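Local atomic coordinates of uncharacterized protein (Thermus thermophilus HB8, PDB entry 6SCE), a protein that acts as a CRISPR-associated DNA nuclease with CARF domains, activated by cyclic oligoadenylate in Type III CRISPR defence. Residues A3-C8 against A76-V81; E117-L122 against R185-W190; A312-V317 against K339-H344; Y434-E439 against Q519-G524; T540-V545 against L552-C557. All blocks are in the same frame, centred on the assembly; numbering follows the deposited sequence.

Contact 1 of 5, residues A3-C8 against A76-V81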
# COMPACT_ATOMS: atom_id res chain seq x y z
N ALA A 3 30.75 -25.57 -0.97
CA ALA A 3 30.21 -24.25 -0.47
C ALA A 3 28.68 -24.21 -0.65
O ALA A 3 28.15 -24.78 -1.60
CB ALA A 3 30.85 -23.08 -1.20
N PRO A 4 27.98 -23.52 0.25
CA PRO A 4 26.50 -23.49 0.16
C PRO A 4 25.98 -22.65 -1.01
O PRO A 4 26.71 -21.80 -1.56
CB PRO A 4 26.12 -22.87 1.49
CG PRO A 4 27.23 -21.91 1.73
CD PRO A 4 28.46 -22.68 1.34
N VAL A 5 24.72 -22.90 -1.40
CA VAL A 5 24.09 -22.16 -2.47
C VAL A 5 22.97 -21.32 -1.84
O VAL A 5 22.26 -21.78 -0.95
CB VAL A 5 23.57 -23.08 -3.59
CG1 VAL A 5 22.68 -22.34 -4.56
CG2 VAL A 5 24.73 -23.73 -4.35
N TYR A 6 22.87 -20.08 -2.29
CA TYR A 6 21.84 -19.17 -1.84
C TYR A 6 20.73 -19.20 -2.83
O TYR A 6 20.93 -18.85 -3.98
CB TYR A 6 22.41 -17.75 -1.74
CG TYR A 6 21.49 -16.69 -1.17
CD1 TYR A 6 20.73 -16.91 -0.05
CD2 TYR A 6 21.45 -15.44 -1.75
CE1 TYR A 6 19.92 -15.91 0.49
CE2 TYR A 6 20.65 -14.43 -1.22
CZ TYR A 6 19.89 -14.67 -0.12
OH TYR A 6 19.14 -13.63 0.39
N LEU A 7 19.54 -19.59 -2.37
CA LEU A 7 18.30 -19.55 -3.16
C LEU A 7 17.38 -18.45 -2.61
O LEU A 7 17.07 -18.45 -1.43
CB LEU A 7 17.55 -20.88 -3.03
CG LEU A 7 18.35 -22.13 -3.50
CD1 LEU A 7 17.45 -23.34 -3.47
CD2 LEU A 7 18.96 -21.96 -4.86
N CYS A 8 16.93 -17.54 -3.46
CA CYS A 8 16.32 -16.30 -2.95
C CYS A 8 15.21 -15.78 -3.85
O CYS A 8 15.43 -15.42 -5.00
CB CYS A 8 17.43 -15.27 -2.83
SG CYS A 8 17.01 -13.71 -2.01
N ALA A 76 17.31 -29.72 -5.18
CA ALA A 76 18.57 -28.98 -5.15
C ALA A 76 19.66 -29.78 -5.84
O ALA A 76 19.64 -31.00 -5.81
CB ALA A 76 18.97 -28.69 -3.71
N GLU A 77 20.60 -29.08 -6.46
CA GLU A 77 21.82 -29.71 -7.00
C GLU A 77 22.92 -29.72 -5.94
O GLU A 77 23.66 -30.70 -5.80
CB GLU A 77 22.28 -28.99 -8.27
CG GLU A 77 21.20 -28.86 -9.34
CD GLU A 77 21.55 -27.83 -10.41
OE1 GLU A 77 22.69 -27.86 -10.92
OE2 GLU A 77 20.68 -26.98 -10.74
N ALA A 78 23.02 -28.65 -5.16
CA ALA A 78 24.02 -28.57 -4.10
C ALA A 78 23.62 -29.33 -2.84
O ALA A 78 22.44 -29.53 -2.55
CB ALA A 78 24.29 -27.12 -3.76
N ARG A 79 24.63 -29.73 -2.07
CA ARG A 79 24.44 -30.41 -0.79
C ARG A 79 23.74 -29.54 0.26
O ARG A 79 23.00 -30.05 1.09
CB ARG A 79 25.82 -30.86 -0.25
CG ARG A 79 25.83 -31.66 1.05
CD ARG A 79 27.26 -32.11 1.39
N GLU A 80 24.00 -28.22 0.25
CA GLU A 80 23.45 -27.35 1.27
C GLU A 80 22.92 -26.06 0.62
O GLU A 80 23.65 -25.38 -0.08
CB GLU A 80 24.48 -26.99 2.35
CG GLU A 80 24.95 -28.15 3.23
CD GLU A 80 23.83 -28.91 3.96
OE1 GLU A 80 22.82 -28.31 4.39
OE2 GLU A 80 23.98 -30.14 4.12
N VAL A 81 21.64 -25.80 0.78
CA VAL A 81 21.06 -24.57 0.24
C VAL A 81 20.50 -23.76 1.39
O VAL A 81 20.02 -24.31 2.39
CB VAL A 81 20.00 -24.81 -0.87
CG1 VAL A 81 20.62 -25.46 -2.11
CG2 VAL A 81 18.82 -25.61 -0.38
O HOH W 1 26.58 -27.15 -0.90

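Contact 2 of 5, residues E117-L122 against R185-W190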
# COMPACT_ATOMS: atom_id res chain seq x y z
N GLU A 117 14.24 -0.96 15.34
CA GLU A 117 14.91 -2.22 15.69
C GLU A 117 15.82 -2.68 14.58
O GLU A 117 15.65 -2.26 13.44
CB GLU A 117 13.89 -3.28 15.97
CG GLU A 117 13.25 -3.14 17.34
CD GLU A 117 12.55 -4.41 17.78
OE1 GLU A 117 12.65 -5.43 17.08
OE2 GLU A 117 11.86 -4.36 18.82
N ALA A 118 16.79 -3.53 14.88
CA ALA A 118 17.53 -4.18 13.81
C ALA A 118 16.62 -5.27 13.23
O ALA A 118 15.77 -5.82 13.95
CB ALA A 118 18.81 -4.82 14.33
N PRO A 119 16.82 -5.60 11.96
CA PRO A 119 16.06 -6.74 11.40
C PRO A 119 16.38 -8.04 12.12
O PRO A 119 17.43 -8.14 12.77
CB PRO A 119 16.55 -6.83 9.96
CG PRO A 119 17.15 -5.51 9.67
CD PRO A 119 17.71 -5.00 10.97
N ARG A 120 15.48 -9.02 12.01
CA ARG A 120 15.66 -10.35 12.57
C ARG A 120 15.70 -11.39 11.47
O ARG A 120 15.01 -11.25 10.47
CB ARG A 120 14.50 -10.68 13.49
CG ARG A 120 14.28 -9.68 14.61
CD ARG A 120 13.05 -10.04 15.43
NE ARG A 120 12.78 -8.99 16.38
CZ ARG A 120 12.25 -9.16 17.58
NH1 ARG A 120 11.91 -10.37 18.01
NH2 ARG A 120 12.05 -8.10 18.34
N ALA A 121 16.51 -12.43 11.65
CA ALA A 121 16.39 -13.63 10.83
C ALA A 121 15.44 -14.58 11.53
O ALA A 121 15.61 -14.88 12.72
CB ALA A 121 17.75 -14.30 10.66
N LEU A 122 14.45 -15.07 10.81
CA LEU A 122 13.60 -16.14 11.34
C LEU A 122 13.89 -17.39 10.57
O LEU A 122 13.63 -17.45 9.36
CB LEU A 122 12.13 -15.80 11.21
CG LEU A 122 11.66 -14.46 11.75
CD1 LEU A 122 10.14 -14.50 11.78
CD2 LEU A 122 12.20 -14.14 13.12
N ARG A 185 20.47 0.84 12.35
CA ARG A 185 20.36 -0.58 12.63
C ARG A 185 19.76 -1.32 11.41
O ARG A 185 18.84 -2.12 11.53
CB ARG A 185 19.56 -0.86 13.90
CG ARG A 185 20.19 -0.20 15.14
CD ARG A 185 19.37 -0.40 16.40
NE ARG A 185 19.36 -1.78 16.84
CZ ARG A 185 18.51 -2.31 17.73
NH1 ARG A 185 17.57 -1.57 18.32
NH2 ARG A 185 18.59 -3.60 18.05
N GLY A 186 20.27 -0.97 10.24
CA GLY A 186 19.90 -1.67 9.02
C GLY A 186 18.66 -1.22 8.30
O GLY A 186 18.31 -1.82 7.29
N LEU A 187 17.99 -0.17 8.78
CA LEU A 187 16.77 0.31 8.17
C LEU A 187 16.87 1.77 7.74
O LEU A 187 17.60 2.56 8.38
CB LEU A 187 15.59 0.12 9.11
CG LEU A 187 15.20 -1.31 9.51
CD1 LEU A 187 14.07 -1.21 10.51
CD2 LEU A 187 14.82 -2.09 8.27
N PRO A 188 16.19 2.12 6.63
CA PRO A 188 16.23 3.47 6.09
C PRO A 188 15.10 4.34 6.60
O PRO A 188 13.96 3.87 6.75
CB PRO A 188 16.06 3.23 4.59
CG PRO A 188 15.15 2.05 4.54
CD PRO A 188 15.40 1.23 5.75
N TYR A 189 15.42 5.61 6.77
CA TYR A 189 14.51 6.66 7.24
C TYR A 189 14.78 7.91 6.42
O TYR A 189 15.93 8.19 6.09
CB TYR A 189 14.75 6.96 8.72
CG TYR A 189 14.58 5.76 9.62
CD1 TYR A 189 15.62 4.85 9.78
CD2 TYR A 189 13.40 5.52 10.29
CE1 TYR A 189 15.49 3.74 10.58
CE2 TYR A 189 13.25 4.41 11.11
CZ TYR A 189 14.30 3.52 11.25
OH TYR A 189 14.14 2.41 12.04
N TRP A 190 13.73 8.62 6.06
CA TRP A 190 13.83 9.90 5.33
C TRP A 190 13.27 10.92 6.34
O TRP A 190 12.11 10.87 6.71
CB TRP A 190 13.02 9.83 4.06
CG TRP A 190 13.07 11.02 3.15
CD1 TRP A 190 12.00 11.67 2.61
CD2 TRP A 190 14.23 11.69 2.65
NE1 TRP A 190 12.41 12.71 1.80
CE2 TRP A 190 13.78 12.75 1.82
CE3 TRP A 190 15.60 11.51 2.83
CZ2 TRP A 190 14.66 13.62 1.17
CZ3 TRP A 190 16.48 12.38 2.19
CH2 TRP A 190 16.00 13.41 1.35
O HOH W 2 16.14 0.89 12.82

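Contact 3 of 5, residues A312-V317 against K339-H344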
# COMPACT_ATOMS: atom_id res chain seq x y z
N ALA A 312 -15.51 -15.07 0.72
CA ALA A 312 -15.78 -16.03 1.79
C ALA A 312 -17.18 -15.87 2.39
O ALA A 312 -17.72 -16.84 2.87
CB ALA A 312 -14.78 -15.91 2.90
N GLY A 313 -17.72 -14.65 2.38
CA GLY A 313 -19.00 -14.35 3.04
C GLY A 313 -19.03 -14.89 4.46
O GLY A 313 -19.89 -15.69 4.81
N PRO A 314 -18.06 -14.49 5.30
CA PRO A 314 -17.94 -15.08 6.61
C PRO A 314 -19.02 -14.64 7.60
O PRO A 314 -19.53 -13.52 7.50
CB PRO A 314 -16.59 -14.55 7.09
CG PRO A 314 -16.49 -13.22 6.45
CD PRO A 314 -17.07 -13.42 5.09
N ARG A 315 -19.30 -15.53 8.55
CA ARG A 315 -20.11 -15.19 9.71
C ARG A 315 -19.22 -14.79 10.89
O ARG A 315 -19.65 -14.06 11.77
CB ARG A 315 -21.04 -16.36 10.08
CG ARG A 315 -22.05 -16.70 8.98
CD ARG A 315 -23.17 -17.60 9.51
NE ARG A 315 -24.34 -17.68 8.63
CZ ARG A 315 -24.48 -18.56 7.65
NH1 ARG A 315 -23.53 -19.45 7.40
NH2 ARG A 315 -25.59 -18.56 6.91
N GLU A 316 -17.97 -15.28 10.92
CA GLU A 316 -16.98 -14.88 11.92
C GLU A 316 -15.64 -14.60 11.23
O GLU A 316 -15.25 -15.32 10.30
CB GLU A 316 -16.77 -15.97 12.98
CG GLU A 316 -18.03 -16.42 13.70
CD GLU A 316 -17.78 -17.11 15.02
OE1 GLU A 316 -16.87 -16.72 15.78
OE2 GLU A 316 -18.53 -18.05 15.32
N VAL A 317 -14.97 -13.56 11.68
CA VAL A 317 -13.70 -13.18 11.14
C VAL A 317 -12.72 -13.06 12.29
O VAL A 317 -13.05 -12.55 13.36
CB VAL A 317 -13.79 -11.90 10.28
CG1 VAL A 317 -14.27 -10.71 11.08
CG2 VAL A 317 -12.44 -11.60 9.65
N LYS A 339 -21.27 -5.22 8.85
CA LYS A 339 -21.81 -6.21 7.92
C LYS A 339 -22.40 -7.43 8.63
O LYS A 339 -22.66 -8.44 7.98
CB LYS A 339 -20.71 -6.67 6.94
CG LYS A 339 -20.20 -5.58 6.02
CD LYS A 339 -21.34 -4.99 5.19
CE LYS A 339 -20.85 -4.23 3.97
NZ LYS A 339 -22.01 -3.74 3.17
N GLY A 340 -22.58 -7.33 9.95
CA GLY A 340 -23.20 -8.39 10.74
C GLY A 340 -22.28 -9.57 11.02
O GLY A 340 -22.76 -10.65 11.36
N VAL A 341 -20.97 -9.37 10.86
CA VAL A 341 -20.00 -10.45 11.05
C VAL A 341 -19.44 -10.38 12.45
O VAL A 341 -19.07 -9.31 12.88
CB VAL A 341 -18.83 -10.34 10.03
CG1 VAL A 341 -17.85 -11.49 10.21
CG2 VAL A 341 -19.37 -10.36 8.61
N ARG A 342 -19.37 -11.51 13.14
CA ARG A 342 -18.71 -11.53 14.46
C ARG A 342 -17.19 -11.39 14.31
O ARG A 342 -16.56 -12.16 13.58
CB ARG A 342 -19.00 -12.80 15.24
CG ARG A 342 -18.55 -12.74 16.69
CD ARG A 342 -18.79 -14.04 17.44
NE ARG A 342 -20.18 -14.15 17.84
CZ ARG A 342 -21.11 -14.94 17.30
NH1 ARG A 342 -20.84 -15.79 16.29
NH2 ARG A 342 -22.34 -14.90 17.79
N VAL A 343 -16.61 -10.43 15.01
CA VAL A 343 -15.18 -10.15 14.90
C VAL A 343 -14.40 -10.57 16.14
O VAL A 343 -14.78 -10.24 17.26
CB VAL A 343 -14.93 -8.66 14.68
CG1 VAL A 343 -13.43 -8.39 14.61
CG2 VAL A 343 -15.63 -8.20 13.42
N HIS A 344 -13.30 -11.28 15.93
CA HIS A 344 -12.33 -11.56 16.98
C HIS A 344 -11.01 -10.99 16.51
O HIS A 344 -10.63 -11.16 15.35
CB HIS A 344 -12.20 -13.04 17.18
CG HIS A 344 -13.51 -13.75 17.32
ND1 HIS A 344 -14.28 -13.68 18.47
CD2 HIS A 344 -14.18 -14.55 16.46
CE1 HIS A 344 -15.37 -14.41 18.30
NE2 HIS A 344 -15.33 -14.96 17.10

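Contact 4 of 5, residues Y434-E439 against Q519-G524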
# COMPACT_ATOMS: atom_id res chain seq x y z
N TYR A 434 -12.17 5.28 6.16
CA TYR A 434 -12.81 6.52 5.71
C TYR A 434 -14.32 6.35 5.54
O TYR A 434 -14.79 5.30 5.08
CB TYR A 434 -12.23 6.97 4.38
CG TYR A 434 -10.83 7.49 4.50
CD1 TYR A 434 -9.76 6.62 4.60
CD2 TYR A 434 -10.58 8.85 4.56
CE1 TYR A 434 -8.47 7.09 4.74
CE2 TYR A 434 -9.28 9.33 4.69
CZ TYR A 434 -8.23 8.43 4.79
OH TYR A 434 -6.93 8.86 4.91
N ARG A 435 -15.08 7.38 5.90
CA ARG A 435 -16.51 7.42 5.56
C ARG A 435 -16.62 8.31 4.32
O ARG A 435 -16.22 9.45 4.35
CB ARG A 435 -17.38 7.99 6.70
CG ARG A 435 -18.88 7.93 6.39
CD ARG A 435 -19.76 8.43 7.55
NE ARG A 435 -19.28 9.71 8.08
CZ ARG A 435 -18.59 9.88 9.21
NH1 ARG A 435 -18.28 8.85 10.00
NH2 ARG A 435 -18.21 11.10 9.56
N PHE A 436 -17.09 7.75 3.22
CA PHE A 436 -17.25 8.52 2.01
C PHE A 436 -18.58 9.28 2.12
O PHE A 436 -19.62 8.67 2.06
CB PHE A 436 -17.28 7.59 0.80
CG PHE A 436 -17.51 8.29 -0.51
CD1 PHE A 436 -16.96 9.53 -0.76
CD2 PHE A 436 -18.26 7.69 -1.50
CE1 PHE A 436 -17.18 10.17 -1.97
CE2 PHE A 436 -18.47 8.32 -2.71
CZ PHE A 436 -17.93 9.55 -2.94
N GLU A 437 -18.52 10.60 2.31
CA GLU A 437 -19.74 11.42 2.39
C GLU A 437 -20.04 12.02 1.02
O GLU A 437 -19.37 12.94 0.56
CB GLU A 437 -19.61 12.50 3.47
CG GLU A 437 -19.71 11.92 4.87
CD GLU A 437 -19.61 12.95 5.98
OE1 GLU A 437 -19.58 14.17 5.68
OE2 GLU A 437 -19.55 12.54 7.16
N GLU A 438 -21.02 11.42 0.35
CA GLU A 438 -21.38 11.79 -1.00
C GLU A 438 -22.11 13.14 -1.00
O GLU A 438 -22.96 13.40 -0.14
CB GLU A 438 -22.29 10.74 -1.62
CG GLU A 438 -21.59 9.47 -2.06
CD GLU A 438 -22.56 8.38 -2.42
OE1 GLU A 438 -22.68 8.05 -3.61
OE2 GLU A 438 -23.24 7.87 -1.52
N GLU A 439 -21.75 13.98 -1.96
CA GLU A 439 -22.42 15.26 -2.19
C GLU A 439 -23.71 15.12 -3.01
O GLU A 439 -24.60 15.97 -2.92
CB GLU A 439 -21.49 16.25 -2.89
CG GLU A 439 -20.83 17.25 -1.97
CD GLU A 439 -20.11 18.33 -2.76
OE1 GLU A 439 -19.25 17.98 -3.58
OE2 GLU A 439 -20.43 19.53 -2.56
N GLN A 519 -18.82 -0.37 -10.02
CA GLN A 519 -19.68 0.60 -9.34
C GLN A 519 -19.06 2.00 -9.44
O GLN A 519 -17.89 2.18 -9.08
CB GLN A 519 -19.86 0.20 -7.88
CG GLN A 519 -20.84 -0.95 -7.68
CD GLN A 519 -22.25 -0.47 -7.38
OE1 GLN A 519 -22.79 0.41 -8.07
NE2 GLN A 519 -22.87 -1.04 -6.33
N ALA A 520 -19.85 2.97 -9.91
CA ALA A 520 -19.42 4.39 -9.99
C ALA A 520 -20.25 5.28 -9.08
O ALA A 520 -21.43 5.00 -8.82
CB ALA A 520 -19.48 4.89 -11.42
N ARG A 521 -19.61 6.32 -8.56
CA ARG A 521 -20.23 7.27 -7.67
C ARG A 521 -19.78 8.67 -8.04
O ARG A 521 -18.68 8.88 -8.59
CB ARG A 521 -19.81 7.04 -6.21
CG ARG A 521 -20.07 5.65 -5.67
CD ARG A 521 -21.52 5.45 -5.26
NE ARG A 521 -21.70 4.15 -4.63
CZ ARG A 521 -22.00 3.03 -5.28
NH1 ARG A 521 -22.21 3.02 -6.59
NH2 ARG A 521 -22.13 1.90 -4.59
N MSE A 522 -20.61 9.65 -7.67
CA MSE A 522 -20.23 11.05 -7.83
C MSE A 522 -19.33 11.42 -6.67
O MSE A 522 -18.87 10.54 -5.93
CB MSE A 522 -21.53 11.86 -7.97
CG MSE A 522 -22.10 11.58 -9.34
SE MSE A 522 -23.38 13.04 -9.80
CE MSE A 522 -21.98 14.33 -10.22
N GLY A 523 -19.06 12.71 -6.53
CA GLY A 523 -18.07 13.22 -5.61
C GLY A 523 -18.50 13.38 -4.17
O GLY A 523 -19.65 13.12 -3.80
N GLY A 524 -17.54 13.79 -3.36
CA GLY A 524 -17.82 14.03 -1.97
C GLY A 524 -16.55 14.09 -1.14
O GLY A 524 -15.47 14.41 -1.64
O HOH W 3 -22.99 8.98 -6.20

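Contact 5 of 5, residues T540-V545 against L552-C557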
# COMPACT_ATOMS: atom_id res chain seq x y z
N THR A 540 -10.42 15.69 2.71
CA THR A 540 -10.10 15.54 1.27
C THR A 540 -11.37 15.37 0.45
O THR A 540 -12.26 14.62 0.82
CB THR A 540 -9.14 14.36 0.99
OG1 THR A 540 -7.87 14.61 1.58
CG2 THR A 540 -8.93 14.17 -0.50
N GLU A 541 -11.43 16.07 -0.68
CA GLU A 541 -12.60 16.08 -1.55
C GLU A 541 -12.28 15.36 -2.82
O GLU A 541 -11.17 15.48 -3.32
CB GLU A 541 -12.98 17.51 -1.95
CG GLU A 541 -13.75 18.27 -0.89
CD GLU A 541 -13.84 19.75 -1.20
OE1 GLU A 541 -14.04 20.10 -2.38
OE2 GLU A 541 -13.70 20.56 -0.25
N VAL A 542 -13.25 14.65 -3.37
CA VAL A 542 -13.08 14.06 -4.68
C VAL A 542 -14.29 14.37 -5.56
O VAL A 542 -15.39 14.55 -5.05
CB VAL A 542 -12.90 12.52 -4.61
CG1 VAL A 542 -11.62 12.17 -3.85
CG2 VAL A 542 -14.11 11.87 -3.97
N ASP A 543 -14.09 14.33 -6.87
CA ASP A 543 -15.17 14.58 -7.85
C ASP A 543 -15.92 13.33 -8.31
O ASP A 543 -16.96 13.41 -8.98
CB ASP A 543 -14.59 15.29 -9.06
CG ASP A 543 -14.06 16.67 -8.73
OD1 ASP A 543 -14.47 17.22 -7.69
OD2 ASP A 543 -13.22 17.18 -9.49
N GLY A 544 -15.39 12.16 -7.94
CA GLY A 544 -16.03 10.91 -8.24
C GLY A 544 -15.18 9.76 -7.72
O GLY A 544 -14.01 9.93 -7.39
N VAL A 545 -15.79 8.59 -7.63
CA VAL A 545 -15.05 7.39 -7.26
C VAL A 545 -15.73 6.19 -7.91
O VAL A 545 -16.95 6.13 -8.05
CB VAL A 545 -14.91 7.27 -5.72
CG1 VAL A 545 -16.26 7.15 -5.03
CG2 VAL A 545 -14.00 6.11 -5.32
N LEU A 552 -9.54 0.54 -6.78
CA LEU A 552 -10.33 1.74 -6.51
C LEU A 552 -9.79 2.88 -7.37
O LEU A 552 -8.57 3.00 -7.57
CB LEU A 552 -10.23 2.14 -5.04
CG LEU A 552 -11.26 3.16 -4.57
CD1 LEU A 552 -12.67 2.66 -4.72
CD2 LEU A 552 -10.98 3.45 -3.10
N TRP A 553 -10.69 3.72 -7.87
CA TRP A 553 -10.33 4.88 -8.69
C TRP A 553 -10.98 6.11 -8.09
O TRP A 553 -12.16 6.08 -7.75
CB TRP A 553 -10.88 4.75 -10.11
CG TRP A 553 -10.27 3.68 -10.97
CD1 TRP A 553 -10.44 2.33 -10.85
CD2 TRP A 553 -9.45 3.88 -12.12
NE1 TRP A 553 -9.73 1.67 -11.83
CE2 TRP A 553 -9.13 2.60 -12.64
CE3 TRP A 553 -8.95 5.02 -12.77
CZ2 TRP A 553 -8.34 2.43 -13.77
CZ3 TRP A 553 -8.15 4.84 -13.87
CH2 TRP A 553 -7.84 3.55 -14.36
N PHE A 554 -10.19 7.18 -7.96
CA PHE A 554 -10.70 8.50 -7.64
C PHE A 554 -10.71 9.32 -8.91
O PHE A 554 -9.80 9.21 -9.74
CB PHE A 554 -9.80 9.17 -6.60
CG PHE A 554 -9.79 8.48 -5.28
CD1 PHE A 554 -10.97 8.05 -4.69
CD2 PHE A 554 -8.59 8.28 -4.60
CE1 PHE A 554 -10.95 7.41 -3.46
CE2 PHE A 554 -8.57 7.64 -3.38
CZ PHE A 554 -9.74 7.22 -2.80
N VAL A 555 -11.73 10.16 -9.05
CA VAL A 555 -11.92 10.95 -10.26
C VAL A 555 -11.72 12.43 -9.93
O VAL A 555 -12.22 12.92 -8.89
CB VAL A 555 -13.34 10.77 -10.84
CG1 VAL A 555 -13.50 11.55 -12.14
CG2 VAL A 555 -13.64 9.29 -11.07
N GLU A 556 -10.97 13.13 -10.79
CA GLU A 556 -10.83 14.60 -10.67
C GLU A 556 -11.30 15.20 -11.99
O GLU A 556 -10.84 14.78 -13.04
CB GLU A 556 -9.38 15.01 -10.38
CG GLU A 556 -9.13 16.51 -10.25
CD GLU A 556 -9.68 17.13 -8.97
OE1 GLU A 556 -10.02 16.38 -8.03
OE2 GLU A 556 -9.75 18.37 -8.90
N CYS A 557 -12.19 16.18 -11.90
CA CYS A 557 -12.82 16.82 -13.06
C CYS A 557 -12.50 18.31 -13.05
O CYS A 557 -12.79 19.00 -12.07
CB CYS A 557 -14.34 16.68 -12.99
SG CYS A 557 -14.92 15.00 -13.22

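Contact 1 of 5, residues A3-C8 against A76-V81
Strand 5-10 and the chain entering strand 81-84 run parallel, with Val5 bridging Val81 at a CA-CA distance of 4.7 Å. Val5 N donates to Glu80 O at 3.0 Å, the bond fairly straight (163° at the hydrogen) and lying in the carbonyl plane. In the other direction Val81 CA makes a CA-H...O contact of 3.3 Å with Val5 O. Before the strands proper begin, a water takes over: it accepts from Glu80 N (3.0 Å) and donates to Ala3 O (2.9 Å). The ladder runs on to Trp82, so this is the leading end of two central neighbours in a sheet whose five parallel strands run 3-2-1-4-5, a Rossmann-like arrangement consistent with a CARF domain. Val5 and Val81 share a face of this sheet. With CG1 anti to the backbone N (chi1 169°), Val5 carries CG2 alongside its own N and drives it against Ala78 CB, a tight 3.5 Å. Leu7 crosses Val81 obliquely, CD1 resting 3.9 Å from Val81 CB, and Trp100 of helix 90-100 touches both side chains. Tyr6 points away from segment 76-81; its ring packs on Leu21 and Val24 of helix 15-28 and its OH bonds Ala17 O and Asn84 ND2.

Contact 2 of 5, residues E117-L122 against R185-W190
Arg185 O is met by two carbons: Ala118 CA approaches it with an almost straight CA-H...O contact (3.3 Å, 167° at the hydrogen), and Pro119 CD comes to 3.1 Å. The Arg185 side chain then bends at chi3 (69°) so that its guanidinium lies over the Glu117-Ala118 backbone, with Ala118 N 3.5 Å from CZ over the centre of one face and Glu117 CA toward the rim. Leu187 reaches in with both branches, CD1 3.5 Å from Glu117 O and CD2 loosely beside the Pro119 ring. A water joins the segments, donating to Glu117 O (3.2 Å) and accepting from Tyr189 OH (2.6 Å). Segment 185-190 starts in the tight turn between strands 179-184 and 187-192, where Arg185 and Gly186 both have positive phi; this hairpin belongs to a six-stranded sheet and abuts the approach to strand 120-125 of the N-terminal, CARF-like sheet, about 4 Å from the bound nucleic acid at the nearest atoms. In the second shell, Glu134 takes Arg185 NH2 in a salt bridge and so helps hold the guanidinium over the backbone, while Leu116 N is bonded to Tyr189 OH. Glu117 points away from the hairpin and is tied to its own segment: OE1 receives Arg120 NH2 on its syn lone pair at 3.0 Å. Arg120 NH1 has a second carboxylate in Glu130, and Trp352 lies against its guanidinium in a cation-pi contact.

Contact 3 of 5, residues A312-V317 against K339-H344
The beta-alpha-beta unit of strand 316-321, helix 326-338 and strand 342-347 closes here, as its two parallel strands begin to pair. Three backbone bonds form the ladder: Arg342 N to Arg315 O from above the carbonyl plane, then Val317 N to Arg342 O (2.8 Å) and His344 N to Val317 O (2.9 Å), both nearly along the C=O axis. The parallel part of the sheet repeats the 3-2-1-4-5 order of the N-terminal one, consistent with a second CARF domain. On one face Glu316 extends beside Arg342. Its OE1 receives His344 NE2 at 2.7 Å, in the ring plane and close to straight (165°), while OE2 forms a longer salt bridge of 3.4 Å with Arg342 NH1, the planes 72° apart. Gln289 N also binds OE2, so both carboxylate oxygens are gripped. On the opposite face Val317 holds CG1 in the crowded position (chi1 61°), 3.7 Å from Val343 CG2 and 3.8 Å from Val341 CG1; Phe336 of the connecting helix backs both Val317 and Val343.

Contact 4 of 5, residues Y434-E439 against Q519-G524
This is an edge-strand contact: strand 434-438 joins the C-terminal mixed sheet as an outermost strand, here meeting strand 519-528 through one antiparallel non-hydrogen-bonded pair, Glu438 with Gly524. The segment axes lie 97° apart, so within these segments the backbones meet only around Gly523-Gly524; pairing runs on to His525 and Val527. Beside that pair Glu439 N donates to Gly523 O at 2.9 Å, straight and on a lone pair of the oxygen. Gly524 CA fits under the other backbone, 3.2 Å from Glu437 O in a CA-H...O contact. Phe436, with CG anti to its backbone N (chi1 177°), reaches into the angle between the strands edge first: CZ comes to 3.3 Å from Met522 O, which lies in the ring plane and is buried with no polar partner in the model. Val542 and Val545 also touch this ring. Arg521, bent at chi2 (-80°), turns its guanidinium to Glu426, its salt-bridge partner, and NH1 donates to both Gln519 OE1 and Ala520 O. Glu438 meets the aliphatic part of Arg521, OE1 lying 3.3 Å from CD with NE beyond salt-bridge range. That OE1 accepts from a water (2.8 Å) that accepts from Met522 N (2.9 Å).

Contact 5 of 5, residues T540-V545 against L552-C557
Glu556 leaves the backbone with CG anti to N (chi1 180°) and bends at chi2 (73°), which swings its carboxylate back toward Asp543, whose CG is anti to the carbonyl carbon. The two acids cross obliquely with Asp543 OD2 and Glu556 OE1 3.6 Å apart, a pairing of like charges that could favour a proton or cation nearby; Arg567 meets OE1 in a salt bridge. Asp543 OD2 is fixed by Cys557 N, which donates to its anti lone pair at 2.8 Å (169°). An Asp on one strand of a hairpin and Glu556-Cys557-Lys558 on the next fit the pattern of the PD-(D/E)XK nuclease fold, so this is probably its acidic cluster. The Asp sits in a classic beta bulge: Asp543 and Gly544 both face Val555, with a bent bond from Asp543 N to Val555 O (3.1 Å) and a shorter one from Val555 N to Gly544 O (2.8 Å). Further along, Val545 CG2, anti to its backbone N, presses on Trp553 O at 3.0 Å and stands 3.7 Å from both Phe554 CD1 and Leu552 CD1. Phe554 carries this apolar face on to Leu429 of helix 425-432 and to Met571 and Val575 of helix 561-579, while Val555, pointing to the other face, packs on Val505 and Leu509 of helix 499-513.

How the contacts relate
The five contacts come in series along the chain, none nested in another. Contacts 1 and 2 have centres about 26 Å apart and both reach the N-terminal seven-stranded sheet, contact 2 also joining it to the six-stranded sheet that follows. Contact 3 belongs to a second sheet of the same strand order, its centre about 44 Å from that of contact 1. Contacts 4 and 5 touch, their centres about 8 Å apart, because strands 519-528 and 541-548 are neighbours in the C-terminal sheet. The centres of contacts 1 and 5 lie about 50 Å apart, on opposite sides of the chain's centre, consistent with CARF-type sensing and nuclease parts carried by one chain.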